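Aminopeptidase YwaD (Bacillus subtilis, PDB 6HC6) hydrolyses peptides from the amino end, releasing a range of N-terminal residues, among them arginine, lysine and leucine, with two zinc ions per subunit. Local coordinates at residues H373-F376 with H377-G380; G154-Y158 with Y159-K163; Y49-I52 with S53-S56; T327-E330 with K331-E334. All blocks are in the same frame, centred on the assembly; numbering follows the deposited sequence.

How the interactions relate
All four contacts are local, each within one continuous run of chain, and none touches another. Interactions 1 and 4 belong to the M28 peptidase region, interaction 2 to the PA domain. Interaction 1 comes nearest the metals: the side chain of H373 is about 9 Å from a zinc ion and about 7 Å from that of the zinc ligand D323. Interactions 3 and 4 are the closest pair, nearest atoms about 8 Å apart, each with a side chain about 12 Å from a zinc ion. Interaction 2 lies opposite interaction 3 across the centre of the chain, yet its Y158 side chain is about 10 Å from that of the zinc ligand H401.

Interaction 1: H373-F376 with H377-G380; sequences HVPF and HEAG
V374 and E378, one helical turn apart, cross obliquely: V374 CG1 meets E378 OE1 at 3.9 Å. The glutamate chain first passes the V374 carbonyl, its CG 3.4 Å from V374 O, and then runs extended back along the turn until OE1 lies 3.5 Å from P375 CA. Its other oxygen, OE2, accepts from the backbone N of A445. H377 turns elsewhere: with CG anti to the backbone N (chi1 -176°) its ring leads off toward L340, D341 and S383, and CB stays near V374 O. This is the short helix 373-378, which closes in a Schellman motif at G380, where phi is positive and a side chain would be jammed against the preceding carbonyl. H377 N donates to H373 O at 3.0 Å, and E378 N to V374 O at 2.9 Å. A379 N is shared, bonding P375 O at 3.1 Å and, weakly, F376 O. F376 sends its ring away from the following turn to meet Y246, and P375 faces helix 299-306. H373, whose NE2 bonds G368 O, packs on N319 and N321 of strand 316-322, with V374 CG2 above one face of its imidazole, toward the rim.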
ATOM      1  N   HIS A 373       7.174  -2.751  -5.929  1.00 18.32           N
ATOM      2  CA  HIS A 373       8.446  -3.055  -6.568  1.00 19.97           C
ATOM      3  C   HIS A 373       9.269  -4.039  -5.752  1.00 18.84           C
ATOM      4  O   HIS A 373      10.208  -4.632  -6.286  1.00 19.67           O
ATOM      5  CB  HIS A 373       9.254  -1.774  -6.770  1.00 18.06           C
ATOM      6  CG  HIS A 373       9.614  -1.082  -5.492  1.00 18.30           C
ATOM      7  ND1 HIS A 373       8.670  -0.657  -4.580  1.00 19.90           N
ATOM      8  CD2 HIS A 373      10.817  -0.732  -4.977  1.00 21.75           C
ATOM      9  CE1 HIS A 373       9.278  -0.079  -3.559  1.00 22.69           C
ATOM     10  NE2 HIS A 373      10.582  -0.116  -3.774  1.00 22.03           N
ATOM     11  N   VAL A 374       8.942  -4.229  -4.479  1.00 16.96           N
ATOM     12  CA  VAL A 374       9.838  -4.966  -3.591  1.00 18.66           C
ATOM     13  C   VAL A 374       9.861  -6.443  -3.969  1.00 18.94           C
ATOM     14  O   VAL A 374      10.951  -7.019  -4.042  1.00 22.10           O
ATOM     15  CB  VAL A 374       9.461  -4.763  -2.113  1.00 17.45           C
ATOM     16  CG1 VAL A 374      10.239  -5.730  -1.221  1.00 19.71           C
ATOM     17  CG2 VAL A 374       9.738  -3.320  -1.692  1.00 19.48           C
ATOM     18  N   PRO A 375       8.724  -7.116  -4.199  1.00 16.77           N
ATOM     19  CA  PRO A 375       8.817  -8.528  -4.619  1.00 20.14           C
ATOM     20  C   PRO A 375       9.583  -8.722  -5.916  1.00 20.82           C
ATOM     21  O   PRO A 375      10.254  -9.752  -6.086  1.00 21.62           O
ATOM     22  CB  PRO A 375       7.343  -8.944  -4.758  1.00 21.63           C
ATOM     23  CG  PRO A 375       6.637  -8.073  -3.797  1.00 21.54           C
ATOM     24  CD  PRO A 375       7.339  -6.746  -3.876  1.00 15.96           C
ATOM     25  N   PHE A 376       9.497  -7.769  -6.845  1.00 21.15           N
ATOM     26  CA  PHE A 376      10.299  -7.864  -8.063  1.00 23.21           C
ATOM     27  C   PHE A 376      11.779  -7.799  -7.731  1.00 23.96           C
ATOM     28  O   PHE A 376      12.573  -8.611  -8.217  1.00 26.87           O
ATOM     29  CB  PHE A 376       9.909  -6.751  -9.036  1.00 20.69           C
ATOM     30  CG  PHE A 376       8.584  -6.974  -9.693  1.00 20.06           C
ATOM     31  CD1 PHE A 376       8.489  -7.743 -10.850  1.00 21.53           C
ATOM     32  CD2 PHE A 376       7.426  -6.454  -9.133  1.00 17.25           C
ATOM     33  CE1 PHE A 376       7.268  -7.962 -11.456  1.00 20.23           C
ATOM     34  CE2 PHE A 376       6.191  -6.676  -9.729  1.00 20.14           C
ATOM     35  CZ  PHE A 376       6.114  -7.428 -10.906  1.00 19.88           C
ATOM     36  N   HIS A 377      12.163  -6.843  -6.877  1.00 22.30           N
ATOM     37  CA  HIS A 377      13.563  -6.714  -6.480  1.00 24.52           C
ATOM     38  C   HIS A 377      14.055  -7.979  -5.787  1.00 27.71           C
ATOM     39  O   HIS A 377      15.179  -8.435  -6.034  1.00 26.85           O
ATOM     40  CB  HIS A 377      13.731  -5.501  -5.562  1.00 26.10           C
ATOM     41  CG  HIS A 377      15.151  -5.237  -5.169  1.00 30.66           C
ATOM     42  ND1 HIS A 377      15.895  -4.219  -5.726  1.00 29.82           N
ATOM     43  CD2 HIS A 377      15.969  -5.865  -4.292  1.00 33.03           C
ATOM     44  CE1 HIS A 377      17.112  -4.231  -5.207  1.00 36.28           C
ATOM     45  NE2 HIS A 377      17.180  -5.216  -4.331  1.00 34.36           N
ATOM     46  N   GLU A 378      13.219  -8.565  -4.919  1.00 24.35           N
ATOM     47  CA  GLU A 378      13.610  -9.781  -4.213  1.00 27.51           C
ATOM     48  C   GLU A 378      13.845 -10.940  -5.172  1.00 30.53           C
ATOM     49  O   GLU A 378      14.679 -11.812  -4.895  1.00 29.00           O
ATOM     50  CB  GLU A 378      12.548 -10.157  -3.186  1.00 28.90           C
ATOM     51  CG  GLU A 378      12.469  -9.207  -2.006  1.00 41.81           C
ATOM     52  CD  GLU A 378      11.325  -9.554  -1.074  1.00 51.89           C
ATOM     53  OE1 GLU A 378      10.176  -9.661  -1.555  1.00 54.48           O
ATOM     54  OE2 GLU A 378      11.581  -9.733   0.136  1.00 56.82           O
ATOM     55  N   ALA A 379      13.134 -10.961  -6.300  1.00 28.43           N
ATOM     56  CA  ALA A 379      13.301 -11.988  -7.321  1.00 29.91           C
ATOM     57  C   ALA A 379      14.434 -11.679  -8.291  1.00 29.87           C
ATOM     58  O   ALA A 379      14.661 -12.458  -9.227  1.00 27.81           O
ATOM     59  CB  ALA A 379      11.997 -12.176  -8.101  1.00 28.17           C
ATOM     60  N   GLY A 380      15.147 -10.575  -8.087  1.00 28.53           N
ATOM     61  CA  GLY A 380      16.288 -10.221  -8.903  1.00 27.22           C
ATOM     62  C   GLY A 380      15.979  -9.364 -10.107  1.00 31.09           C
ATOM     63  O   GLY A 380      16.844  -9.210 -10.978  1.00 31.09           O
TER

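Interaction 2: G154-Y158 with Y159-K163; sequences GDLTY and YEKAK
K161 NZ donates to G154 O at 2.7 Å, and the same carbonyl also accepts from L156 N, so two donors grip it. The ammonium is held further by the backbone oxygens of L134 and S152, a cage of carbonyls that probably stabilises its charge. At the start of the helix T157 and E160 form a capping box. T157 OG1, set between its backbone N and carbonyl carbon (chi1 66°), accepts from E160 N at 3.1 Å with an N-H...O angle of 160°; in return E160 OE2 takes the T157 N-H at 3.3 Å, met from above the carboxylate plane. A bend at chi2 brings that carboxylate back over the threonine. Water 1 lies 2.6 Å from T157 OG1 and gives a weak bond to E160 OE1. K161 N to T157 O and A162 N to Y158 O then begin the regular helical bonding. Farther out, the K161 chain runs along the loop past L156 to G154, its CG 4.0 Å from L156 CB, while L156 crosses E160 at about a right angle. The Y159 ring leads away to N192, with K163 CB above one face toward the rim. The Y158 ring packs on M185, and the Y158 backbone bonds I454 near the C-terminus. The turn thus joins strand 148-152 to helix 158-167 in the PA domain.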
ATOM      1  N   GLY A 154       4.945   4.264  20.304  1.00 28.95           N
ATOM      2  CA  GLY A 154       6.256   4.880  20.422  1.00 34.39           C
ATOM      3  C   GLY A 154       7.405   3.922  20.683  1.00 41.18           C
ATOM      4  O   GLY A 154       7.256   2.894  21.348  1.00 35.09           O
ATOM      5  N   ASP A 155       8.577   4.271  20.145  1.00 49.54           N
ATOM      6  CA  ASP A 155       9.831   3.544  20.338  1.00 54.40           C
ATOM      7  C   ASP A 155       9.810   2.179  19.653  1.00 53.06           C
ATOM      8  O   ASP A 155      10.532   1.964  18.674  1.00 50.91           O
ATOM      9  CB  ASP A 155      10.155   3.378  21.830  1.00 59.38           C
ATOM     10  CG  ASP A 155      10.538   4.692  22.500  1.00 60.37           C
ATOM     11  OD1 ASP A 155      10.264   5.758  21.912  1.00 59.79           O
ATOM     12  OD2 ASP A 155      11.114   4.654  23.610  1.00 61.55           O
ATOM     13  N   LEU A 156       8.988   1.258  20.160  1.00 37.79           N
ATOM     14  CA  LEU A 156       8.933  -0.119  19.692  1.00 38.98           C
ATOM     15  C   LEU A 156       7.965  -0.268  18.524  1.00 34.31           C
ATOM     16  O   LEU A 156       7.047   0.533  18.341  1.00 33.99           O
ATOM     17  CB  LEU A 156       8.500  -1.053  20.821  1.00 35.05           C
ATOM     18  CG  LEU A 156       9.215  -0.862  22.149  1.00 40.19           C
ATOM     19  CD1 LEU A 156       8.763  -1.891  23.174  1.00 43.74           C
ATOM     20  CD2 LEU A 156      10.684  -0.958  21.896  1.00 48.93           C
ATOM     21  N   THR A 157       8.167  -1.326  17.740  1.00 33.14           N
ATOM     22  CA  THR A 157       7.161  -1.682  16.750  1.00 27.42           C
ATOM     23  C   THR A 157       5.889  -2.179  17.437  1.00 30.51           C
ATOM     24  O   THR A 157       5.899  -2.606  18.595  1.00 31.01           O
ATOM     25  CB  THR A 157       7.682  -2.755  15.794  1.00 34.00           C
ATOM     26  OG1 THR A 157       7.891  -3.979  16.509  1.00 33.90           O
ATOM     27  CG2 THR A 157       8.986  -2.307  15.157  1.00 36.21           C
ATOM     28  N   TYR A 158       4.781  -2.118  16.699  1.00 27.06           N
ATOM     29  CA  TYR A 158       3.516  -2.610  17.236  1.00 23.89           C
ATOM     30  C   TYR A 158       3.602  -4.090  17.560  1.00 31.09           C
ATOM     31  O   TYR A 158       3.056  -4.544  18.574  1.00 30.44           O
ATOM     32  CB  TYR A 158       2.393  -2.362  16.241  1.00 25.29           C
ATOM     33  CG  TYR A 158       2.159  -0.915  15.943  1.00 21.65           C
ATOM     34  CD1 TYR A 158       2.072   0.022  16.967  1.00 29.65           C
ATOM     35  CD2 TYR A 158       2.011  -0.477  14.639  1.00 22.99           C
ATOM     36  CE1 TYR A 158       1.837   1.355  16.696  1.00 30.64           C
ATOM     37  CE2 TYR A 158       1.782   0.861  14.357  1.00 26.96           C
ATOM     38  CZ  TYR A 158       1.687   1.769  15.390  1.00 32.67           C
ATOM     39  OH  TYR A 158       1.459   3.097  15.106  1.00 36.52           O
ATOM     40  N   TYR A 159       4.283  -4.863  16.710  1.00 24.40           N
ATOM     41  CA  TYR A 159       4.434  -6.285  16.988  1.00 24.79           C
ATOM     42  C   TYR A 159       5.175  -6.508  18.303  1.00 28.28           C
ATOM     43  O   TYR A 159       4.752  -7.323  19.135  1.00 30.04           O
ATOM     44  CB  TYR A 159       5.167  -6.991  15.843  1.00 25.02           C
ATOM     45  CG  TYR A 159       5.444  -8.425  16.196  1.00 33.63           C
ATOM     46  CD1 TYR A 159       4.395  -9.303  16.439  1.00 36.21           C
ATOM     47  CD2 TYR A 159       6.746  -8.897  16.341  1.00 38.47           C
ATOM     48  CE1 TYR A 159       4.629 -10.615  16.797  1.00 43.81           C
ATOM     49  CE2 TYR A 159       6.994 -10.216  16.690  1.00 42.17           C
ATOM     50  CZ  TYR A 159       5.928 -11.071  16.915  1.00 48.76           C
ATOM     51  OH  TYR A 159       6.145 -12.383  17.265  1.00 55.68           O
ATOM     52  N   GLU A 160       6.281  -5.784  18.510  1.00 25.89           N
ATOM     53  CA  GLU A 160       7.060  -5.943  19.740  1.00 28.52           C
ATOM     54  C   GLU A 160       6.205  -5.647  20.965  1.00 35.46           C
ATOM     55  O   GLU A 160       6.277  -6.361  21.973  1.00 32.66           O
ATOM     56  CB  GLU A 160       8.286  -5.033  19.717  1.00 37.45           C
ATOM     57  CG  GLU A 160       9.540  -5.686  19.123  1.00 55.11           C
ATOM     58  CD  GLU A 160      10.466  -4.694  18.422  1.00 66.32           C
ATOM     59  OE1 GLU A 160      11.253  -5.126  17.548  1.00 69.13           O
ATOM     60  OE2 GLU A 160      10.411  -3.488  18.743  1.00 62.04           O
ATOM     61  N   LYS A 161       5.390  -4.593  20.894  1.00 30.57           N
ATOM     62  CA  LYS A 161       4.493  -4.278  22.000  1.00 28.98           C
ATOM     63  C   LYS A 161       3.510  -5.414  22.236  1.00 27.68           C
ATOM     64  O   LYS A 161       3.333  -5.871  23.372  1.00 35.20           O
ATOM     65  CB  LYS A 161       3.744  -2.972  21.717  1.00 31.02           C
ATOM     66  CG  LYS A 161       4.644  -1.749  21.544  1.00 30.44           C
ATOM     67  CD  LYS A 161       3.842  -0.582  20.987  1.00 28.19           C
ATOM     68  CE  LYS A 161       4.733   0.636  20.742  1.00 27.82           C
ATOM     69  NZ  LYS A 161       5.138   1.321  22.000  1.00 30.87           N
ATOM     70  N   ALA A 162       2.857  -5.888  21.166  1.00 28.67           N
ATOM     71  CA  ALA A 162       1.854  -6.937  21.319  1.00 32.27           C
ATOM     72  C   ALA A 162       2.480  -8.236  21.797  1.00 33.22           C
ATOM     73  O   ALA A 162       1.891  -8.950  22.615  1.00 31.39           O
ATOM     74  CB  ALA A 162       1.111  -7.164  20.005  1.00 25.86           C
ATOM     75  N   LYS A 163       3.672  -8.560  21.288  1.00 31.71           N
ATOM     76  CA  LYS A 163       4.349  -9.781  21.706  1.00 32.19           C
ATOM     77  C   LYS A 163       4.752  -9.709  23.176  1.00 33.39           C
ATOM     78  O   LYS A 163       4.618 -10.695  23.911  1.00 34.51           O
ATOM     79  CB  LYS A 163       5.563 -10.018  20.805  1.00 36.69           C
ATOM     80  CG  LYS A 163       6.513 -11.080  21.281  1.00 50.49           C
ATOM     81  CD  LYS A 163       7.778 -11.097  20.418  1.00 67.62           C
ATOM     82  CE  LYS A 163       8.489  -9.750  20.444  1.00 73.96           C
ATOM     83  NZ  LYS A 163       9.966  -9.907  20.355  1.00 81.43           N
TER
HETATM   84  O   HOH W   1       8.966  -5.904  15.210  1.00 36.08           O

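Interaction 3: Y49-I52 with S53-S56; sequences YSTI and SQLS
I52 O is gripped twice by S56: its hydroxyl OG donates at 2.8 Å and its backbone N also at 2.8 Å. The two donors come from opposite faces of the carbonyl plane, OG standing 43° out of it and N tilted by 22°. The serine hydroxyl gets there by lying between its own N and carbonyl carbon (chi1 70°), folded back over the preceding turn. An alanine here would keep the backbone bond but is likely to leave I52 O without its second donor and the place beside I52 CG2 less well filled. T51 and L55 lie side by side and point the same way, T51 CG2 meeting L55 CD1 at 4.0 Å, while the T51 hydroxyl turns back to H47 O. Q54 CG lies 3.3 Å from S50 O. S53 OG bonds E57 one turn on. I52 packs on A260 and S268 of helix 260-277 and on L415 of helix 412-430; L55 faces S72 and L75 of helix 67-82. Bonds from S53, Q54 and L55 back to Y49, S50 and T51 keep alpha-helical spacing, with a wider pi-type turn at 54-56; a serine hydroxyl bonding the carbonyl four residues back is common within helices, here in helix 45-59.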
ATOM      1  N   TYR A  49      -7.171  11.713 -13.871  1.00 24.10           N
ATOM      2  CA  TYR A  49      -8.082  12.316 -12.903  1.00 19.71           C
ATOM      3  C   TYR A  49      -9.436  11.611 -12.923  1.00 26.13           C
ATOM      4  O   TYR A  49      -9.986  11.249 -11.873  1.00 23.47           O
ATOM      5  CB  TYR A  49      -8.245  13.815 -13.197  1.00 20.37           C
ATOM      6  CG  TYR A  49      -9.033  14.544 -12.129  1.00 27.29           C
ATOM      7  CD1 TYR A  49     -10.416  14.668 -12.219  1.00 29.80           C
ATOM      8  CD2 TYR A  49      -8.397  15.077 -11.009  1.00 26.95           C
ATOM      9  CE1 TYR A  49     -11.141  15.321 -11.240  1.00 31.04           C
ATOM     10  CE2 TYR A  49      -9.120  15.739 -10.022  1.00 25.33           C
ATOM     11  CZ  TYR A  49     -10.489  15.852 -10.143  1.00 29.92           C
ATOM     12  OH  TYR A  49     -11.216  16.489  -9.159  1.00 31.68           O
ATOM     13  N   SER A  50      -9.978  11.388 -14.126  1.00 25.34           N
ATOM     14  CA  SER A  50     -11.262  10.710 -14.234  1.00 25.56           C
ATOM     15  C   SER A  50     -11.211   9.333 -13.584  1.00 23.00           C
ATOM     16  O   SER A  50     -12.148   8.932 -12.887  1.00 25.85           O
ATOM     17  CB  SER A  50     -11.675  10.596 -15.698  1.00 36.02           C
ATOM     18  OG  SER A  50     -12.950   9.994 -15.797  1.00 46.86           O
ATOM     19  N   THR A  51     -10.127   8.591 -13.811  1.00 21.44           N
ATOM     20  CA  THR A  51     -10.000   7.273 -13.195  1.00 19.76           C
ATOM     21  C   THR A  51      -9.906   7.378 -11.680  1.00 20.79           C
ATOM     22  O   THR A  51     -10.488   6.560 -10.958  1.00 21.48           O
ATOM     23  CB  THR A  51      -8.783   6.553 -13.758  1.00 22.93           C
ATOM     24  OG1 THR A  51      -8.957   6.404 -15.174  1.00 25.33           O
ATOM     25  CG2 THR A  51      -8.626   5.179 -13.112  1.00 23.50           C
ATOM     26  N   ILE A  52      -9.185   8.383 -11.181  1.00 17.83           N
ATOM     27  CA  ILE A  52      -9.101   8.573  -9.730  1.00 21.46           C
ATOM     28  C   ILE A  52     -10.476   8.867  -9.139  1.00 23.60           C
ATOM     29  O   ILE A  52     -10.803   8.408  -8.033  1.00 19.31           O
ATOM     30  CB  ILE A  52      -8.107   9.697  -9.387  1.00 19.05           C
ATOM     31  CG1 ILE A  52      -6.694   9.317  -9.803  1.00 19.51           C
ATOM     32  CG2 ILE A  52      -8.164  10.018  -7.878  1.00 21.03           C
ATOM     33  CD1 ILE A  52      -5.716  10.481  -9.585  1.00 20.36           C
ATOM     34  N   SER A  53     -11.278   9.685  -9.832  1.00 20.64           N
ATOM     35  CA  SER A  53     -12.640   9.962  -9.376  1.00 22.16           C
ATOM     36  C   SER A  53     -13.470   8.688  -9.317  1.00 27.22           C
ATOM     37  O   SER A  53     -14.220   8.462  -8.360  1.00 25.98           O
ATOM     38  CB  SER A  53     -13.314  10.977 -10.300  1.00 24.94           C
ATOM     39  OG  SER A  53     -14.644  11.226  -9.890  1.00 29.63           O
ATOM     40  N   GLN A  54     -13.383   7.862 -10.358  1.00 23.16           N
ATOM     41  CA  GLN A  54     -14.110   6.600 -10.348  1.00 30.03           C
ATOM     42  C   GLN A  54     -13.710   5.744  -9.154  1.00 27.72           C
ATOM     43  O   GLN A  54     -14.565   5.144  -8.491  1.00 28.76           O
ATOM     44  CB  GLN A  54     -13.855   5.845 -11.647  1.00 31.36           C
ATOM     45  CG  GLN A  54     -14.435   6.502 -12.878  1.00 35.83           C
ATOM     46  CD  GLN A  54     -14.257   5.634 -14.117  1.00 43.45           C
ATOM     47  OE1 GLN A  54     -13.136   5.315 -14.510  1.00 47.82           O
ATOM     48  NE2 GLN A  54     -15.366   5.241 -14.730  1.00 53.34           N
ATOM     49  N   LEU A  55     -12.411   5.675  -8.863  1.00 21.68           N
ATOM     50  CA  LEU A  55     -11.946   4.791  -7.802  1.00 19.83           C
ATOM     51  C   LEU A  55     -12.201   5.372  -6.420  1.00 21.16           C
ATOM     52  O   LEU A  55     -12.634   4.651  -5.518  1.00 24.03           O
ATOM     53  CB  LEU A  55     -10.458   4.493  -7.970  1.00 16.86           C
ATOM     54  CG  LEU A  55     -10.035   3.657  -9.175  1.00 18.34           C
ATOM     55  CD1 LEU A  55      -8.542   3.760  -9.405  1.00 18.68           C
ATOM     56  CD2 LEU A  55     -10.463   2.190  -9.020  1.00 25.01           C
ATOM     57  N   SER A  56     -11.918   6.663  -6.219  1.00 21.22           N
ATOM     58  CA  SER A  56     -11.927   7.224  -4.876  1.00 23.28           C
ATOM     59  C   SER A  56     -13.219   7.937  -4.518  1.00 25.95           C
ATOM     60  O   SER A  56     -13.487   8.122  -3.325  1.00 24.20           O
ATOM     61  CB  SER A  56     -10.760   8.202  -4.697  1.00 23.36           C
ATOM     62  OG  SER A  56     -10.979   9.371  -5.458  1.00 27.80           O
TER

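Interaction 4: T327-E330 with K331-E334; sequences TSWE and KASE
K331 sets CB over one face of the W329 indole, and its chain then runs past the rim near CZ2. CB stands 3.7 Å from the centroid of the six-membered ring and only 8° off its normal, a CH-pi contact, and CD follows at 3.6 Å from W329 CZ2. The tryptophan is placed for this by CG anti to its backbone N (chi1 -171°), which swings the ring alongside the turn. Bends at chi3 and chi4 keep CE near W329 CZ2 and CH2 while NZ leads away to a long, weak ion pair with D390. A332 CB lies 3.6 Å from W329 CE3 and 3.7 Å from T327 CG2, filling the angle between indole and threonine. T327 directs OG1, not its methyl, toward the backbone N-H of W329, accepting at 3.1 Å in an ST turn. From W329 to A332 the chain makes a type I beta turn, closed by A332 N to W329 O at 3.0 Å. With a serine in place of W329, the K331 methylenes would probably lose their platform, A332 CB its cover and W399 its edge-to-face partner. R414 binds the carbonyls of T327, W329 and E330, anchoring the loop between strands 316-322 and 334-339. The contact therefore joins an apolar surface, made by indole and methylenes, to a backbone whose carbonyls share one guanidinium as donor, with the lysine charge carried clear of the ring.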
ATOM      1  N   THR A 327      -0.132  13.925  -5.637  1.00 21.84           N
ATOM      2  CA  THR A 327      -0.584  14.790  -4.554  1.00 22.30           C
ATOM      3  C   THR A 327      -0.521  16.249  -4.981  1.00 25.96           C
ATOM      4  O   THR A 327       0.354  16.652  -5.755  1.00 24.90           O
ATOM      5  CB  THR A 327       0.241  14.590  -3.284  1.00 26.10           C
ATOM      6  OG1 THR A 327      -0.353  15.352  -2.227  1.00 23.73           O
ATOM      7  CG2 THR A 327       1.666  15.088  -3.476  1.00 25.18           C
ATOM      8  N   SER A 328      -1.494  17.030  -4.507  1.00 22.68           N
ATOM      9  CA  SER A 328      -1.463  18.480  -4.664  1.00 24.62           C
ATOM     10  C   SER A 328      -0.625  19.156  -3.595  1.00 29.12           C
ATOM     11  O   SER A 328      -0.399  20.369  -3.693  1.00 28.41           O
ATOM     12  CB  SER A 328      -2.870  19.076  -4.593  1.00 26.93           C
ATOM     13  OG  SER A 328      -3.456  18.801  -3.330  1.00 28.73           O
ATOM     14  N   TRP A 329      -0.174  18.408  -2.583  1.00 26.32           N
ATOM     15  CA  TRP A 329       0.578  18.988  -1.473  1.00 29.63           C
ATOM     16  C   TRP A 329       1.724  19.823  -2.009  1.00 29.45           C
ATOM     17  O   TRP A 329       2.601  19.311  -2.703  1.00 28.35           O
ATOM     18  CB  TRP A 329       1.114  17.881  -0.560  1.00 31.21           C
ATOM     19  CG  TRP A 329       1.720  18.390   0.740  1.00 30.08           C
ATOM     20  CD1 TRP A 329       1.187  19.318   1.592  1.00 37.45           C
ATOM     21  CD2 TRP A 329       2.966  17.984   1.322  1.00 32.21           C
ATOM     22  NE1 TRP A 329       2.025  19.511   2.667  1.00 36.92           N
ATOM     23  CE2 TRP A 329       3.122  18.703   2.524  1.00 33.59           C
ATOM     24  CE3 TRP A 329       3.957  17.069   0.949  1.00 32.74           C
ATOM     25  CZ2 TRP A 329       4.238  18.548   3.348  1.00 35.10           C
ATOM     26  CZ3 TRP A 329       5.074  16.922   1.767  1.00 36.02           C
ATOM     27  CH2 TRP A 329       5.197  17.651   2.957  1.00 32.08           C
ATOM     28  N   GLU A 330       1.706  21.118  -1.692  1.00 29.60           N
ATOM     29  CA  GLU A 330       2.604  22.037  -2.381  1.00 35.70           C
ATOM     30  C   GLU A 330       4.068  21.661  -2.188  1.00 37.93           C
ATOM     31  O   GLU A 330       4.869  21.808  -3.119  1.00 35.16           O
ATOM     32  CB  GLU A 330       2.339  23.467  -1.919  1.00 43.17           C
ATOM     33  CG  GLU A 330       1.163  24.117  -2.631  1.00 63.85           C
ATOM     34  CD  GLU A 330       1.362  25.607  -2.843  1.00 82.18           C
ATOM     35  OE1 GLU A 330       1.961  26.259  -1.959  1.00 87.38           O
ATOM     36  OE2 GLU A 330       0.925  26.123  -3.895  1.00 87.17           O
ATOM     37  N   LYS A 331       4.433  21.130  -1.020  1.00 31.11           N
ATOM     38  CA  LYS A 331       5.840  20.845  -0.758  1.00 31.61           C
ATOM     39  C   LYS A 331       6.390  19.648  -1.531  1.00 34.87           C
ATOM     40  O   LYS A 331       7.615  19.506  -1.620  1.00 30.66           O
ATOM     41  CB  LYS A 331       6.041  20.629   0.730  1.00 31.86           C
ATOM     42  CG  LYS A 331       5.819  21.929   1.493  1.00 46.36           C
ATOM     43  CD  LYS A 331       5.853  21.744   2.989  1.00 57.12           C
ATOM     44  CE  LYS A 331       7.218  21.292   3.446  1.00 55.90           C
ATOM     45  NZ  LYS A 331       7.759  22.203   4.509  1.00 64.91           N
ATOM     46  N   ALA A 332       5.533  18.785  -2.084  1.00 28.03           N
ATOM     47  CA  ALA A 332       5.990  17.512  -2.653  1.00 26.47           C
ATOM     48  C   ALA A 332       6.374  17.698  -4.121  1.00 33.01           C
ATOM     49  O   ALA A 332       5.770  17.142  -5.039  1.00 28.70           O
ATOM     50  CB  ALA A 332       4.923  16.435  -2.492  1.00 24.44           C
ATOM     51  N   SER A 333       7.441  18.469  -4.312  1.00 28.62           N
ATOM     52  CA  SER A 333       7.875  18.948  -5.616  1.00 36.09           C
ATOM     53  C   SER A 333       8.902  18.043  -6.281  1.00 32.92           C
ATOM     54  O   SER A 333       9.254  18.284  -7.443  1.00 32.53           O
ATOM     55  CB  SER A 333       8.467  20.356  -5.466  1.00 39.35           C
ATOM     56  OG  SER A 333       9.695  20.289  -4.771  1.00 34.45           O
ATOM     57  N   GLU A 334       9.403  17.028  -5.582  1.00 28.83           N
ATOM     58  CA  GLU A 334      10.462  16.164  -6.089  1.00 29.06           C
ATOM     59  C   GLU A 334       9.889  14.792  -6.402  1.00 27.92           C
ATOM     60  O   GLU A 334       9.159  14.224  -5.588  1.00 25.00           O
ATOM     61  CB  GLU A 334      11.595  16.045  -5.065  1.00 33.95           C
ATOM     62  CG  GLU A 334      12.860  15.387  -5.584  1.00 30.50           C
ATOM     63  CD  GLU A 334      13.722  16.330  -6.428  1.00 43.24           C
ATOM     64  OE1 GLU A 334      14.775  15.881  -6.939  1.00 41.82           O
ATOM     65  OE2 GLU A 334      13.364  17.515  -6.571  1.00 41.03           O
TER